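Local coordinates for protein CRISPR system Cmr subunit Cmr5 (Thermus thermophilus HB8, PDB 2ZOP) that is probably part of the Cmr ribonucleoprotein complex of a type III-B CRISPR system, which gives adaptive immunity against viruses, plasmids and other mobile elements, at residues E84-L87 with L88-L91. Numbering follows the deposited sequence.
Sequences EAEL and LQYL
E86 and Y90 are joined by the first backbone turn of helix 87-111. Y90 N gives a hydrogen bond to E86 O at 2.9 Å. The next bond runs from L91 N to L87 O, also 2.9 Å, with an N-H...O angle of 152°. Both link residues four apart, as in an alpha helix. E86 takes the N-cap position, and the end of its side chain leads away from the turn.

Two apolar groups pack at this turn. A85, just after helix 75-84, directs its methyl at the backbone of the new helix. A85 CB lies 3.8 Å from Q89 CB and 4.1 Å from Y90 CB, so it touches the bases of these side chains. The Y90 ring itself leads away, with CG anti to the backbone N (chi1 -176°). Its hydroxyl is hydrogen-bonded to the backbone N of S45 in the same chain.

One turn apart, the L87 and L91 side chains cross at a slant. L87 CG is 4.1 Å from L91 CD1. L91 CG sits beside its backbone N (chi1 -67°) and comes within 3.3 Å of L87 O. In the homotrimer L87 packs on A42, L88 on F50 and L91 on L38, all three of the second subunit.

This is the short link between helices 75-84 and 87-111, with an N-cap residue opening the second helix. The E86 and L87 carbonyls are each used by an amide of the first turn. The three leucines can therefore give apolar groups to the neighbouring subunit, while the Y90 hydroxyl binds within its own chain.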
ATOM      1  N   GLU A  84     -16.744  10.208   0.793  1.00 18.49           N
ATOM      2  CA  GLU A  84     -17.233  11.010  -0.324  1.00 22.69           C
ATOM      3  C   GLU A  84     -16.128  11.636  -1.169  1.00 24.38           C
ATOM      4  O   GLU A  84     -16.340  11.942  -2.338  1.00 28.48           O
ATOM      5  CB  GLU A  84     -18.180  12.105   0.191  1.00 23.97           C
ATOM      6  CG  GLU A  84     -19.493  11.552   0.754  1.00 26.80           C
ATOM      7  CD  GLU A  84     -20.452  12.629   1.220  1.00 29.30           C
ATOM      8  OE1 GLU A  84     -20.479  13.718   0.616  1.00 33.21           O
ATOM      9  OE2 GLU A  84     -21.200  12.382   2.184  1.00 29.59           O
ATOM     10  N   ALA A  85     -14.947  11.799  -0.582  1.00 23.82           N
ATOM     11  CA  ALA A  85     -13.816  12.414  -1.275  1.00 20.95           C
ATOM     12  C   ALA A  85     -13.375  11.736  -2.561  1.00 20.93           C
ATOM     13  O   ALA A  85     -13.285  10.510  -2.635  1.00 20.46           O
ATOM     14  CB  ALA A  85     -12.637  12.508  -0.340  1.00 22.34           C
ATOM     15  N   GLU A  86     -13.106  12.547  -3.580  1.00 23.35           N
ATOM     16  CA  GLU A  86     -12.610  12.020  -4.845  1.00 20.99           C
ATOM     17  C   GLU A  86     -11.159  11.679  -4.543  1.00 21.17           C
ATOM     18  O   GLU A  86     -10.655  12.048  -3.480  1.00 18.58           O
ATOM     19  CB  GLU A  86     -12.719  13.068  -5.959  1.00 24.82           C
ATOM     20  CG  GLU A  86     -14.145  13.303  -6.463  1.00 28.59           C
ATOM     21  CD  GLU A  86     -14.831  12.018  -6.926  1.00 34.94           C
ATOM     22  OE1 GLU A  86     -14.138  11.098  -7.409  1.00 30.98           O
ATOM     23  OE2 GLU A  86     -16.075  11.930  -6.818  1.00 40.00           O
ATOM     24  N   LEU A  87     -10.484  10.993  -5.459  1.00 20.73           N
ATOM     25  CA  LEU A  87      -9.111  10.549  -5.224  1.00 20.91           C
ATOM     26  C   LEU A  87      -8.098  11.504  -4.601  1.00 22.15           C
ATOM     27  O   LEU A  87      -7.488  11.181  -3.578  1.00 21.36           O
ATOM     28  CB  LEU A  87      -8.517   9.970  -6.511  1.00 23.37           C
ATOM     29  CG  LEU A  87      -7.186   9.240  -6.304  1.00 19.86           C
ATOM     30  CD1 LEU A  87      -7.360   8.152  -5.244  1.00 19.55           C
ATOM     31  CD2 LEU A  87      -6.713   8.636  -7.614  1.00 24.38           C
ATOM     32  N   LEU A  88      -7.900  12.668  -5.210  1.00 23.66           N
ATOM     33  CA  LEU A  88      -6.927  13.624  -4.697  1.00 24.15           C
ATOM     34  C   LEU A  88      -7.280  14.092  -3.300  1.00 23.42           C
ATOM     35  O   LEU A  88      -6.416  14.214  -2.430  1.00 23.09           O
ATOM     36  CB  LEU A  88      -6.837  14.846  -5.609  1.00 26.91           C
ATOM     37  CG  LEU A  88      -6.410  14.630  -7.058  1.00 29.54           C
ATOM     38  CD1 LEU A  88      -6.161  15.993  -7.695  1.00 27.40           C
ATOM     39  CD2 LEU A  88      -5.147  13.777  -7.114  1.00 30.84           C
ATOM     40  N   GLN A  89      -8.554  14.378  -3.095  1.00 21.30           N
ATOM     41  CA  GLN A  89      -9.005  14.841  -1.801  1.00 23.16           C
ATOM     42  C   GLN A  89      -8.803  13.737  -0.763  1.00 19.83           C
ATOM     43  O   GLN A  89      -8.453  14.015   0.386  1.00 19.86           O
ATOM     44  CB  GLN A  89     -10.482  15.244  -1.879  1.00 26.23           C
ATOM     45  CG  GLN A  89     -10.777  16.431  -2.804  1.00 31.41           C
ATOM     46  CD  GLN A  89     -10.354  16.197  -4.258  1.00 36.96           C
ATOM     47  OE1 GLN A  89     -10.632  15.146  -4.845  1.00 29.42           O
ATOM     48  NE2 GLN A  89      -9.688  17.191  -4.845  1.00 38.91           N
ATOM     49  N   TYR A  90      -9.010  12.487  -1.177  1.00 19.71           N
ATOM     50  CA  TYR A  90      -8.857  11.344  -0.278  1.00 19.08           C
ATOM     51  C   TYR A  90      -7.400  11.176   0.121  1.00 18.99           C
ATOM     52  O   TYR A  90      -7.094  10.872   1.273  1.00 17.95           O
ATOM     53  CB  TYR A  90      -9.349  10.063  -0.956  1.00 18.01           C
ATOM     54  CG  TYR A  90      -9.333   8.835  -0.068  1.00 18.85           C
ATOM     55  CD1 TYR A  90     -10.322   8.629   0.903  1.00 17.02           C
ATOM     56  CD2 TYR A  90      -8.322   7.878  -0.192  1.00 15.26           C
ATOM     57  CE1 TYR A  90     -10.301   7.489   1.727  1.00 18.38           C
ATOM     58  CE2 TYR A  90      -8.292   6.747   0.624  1.00 21.10           C
ATOM     59  CZ  TYR A  90      -9.282   6.557   1.578  1.00 17.57           C
ATOM     60  OH  TYR A  90      -9.249   5.416   2.350  1.00 24.34           O
ATOM     61  N   LEU A  91      -6.496  11.375  -0.834  1.00 19.63           N
ATOM     62  CA  LEU A  91      -5.075  11.232  -0.547  1.00 18.90           C
ATOM     63  C   LEU A  91      -4.605  12.381   0.334  1.00 17.67           C
ATOM     64  O   LEU A  91      -3.770  12.189   1.215  1.00 15.79           O
ATOM     65  CB  LEU A  91      -4.273  11.185  -1.844  1.00 19.96           C
ATOM     66  CG  LEU A  91      -4.541   9.938  -2.689  1.00 23.70           C
ATOM     67  CD1 LEU A  91      -3.868  10.070  -4.040  1.00 23.21           C
ATOM     68  CD2 LEU A  91      -4.032   8.714  -1.958  1.00 24.09           C
TER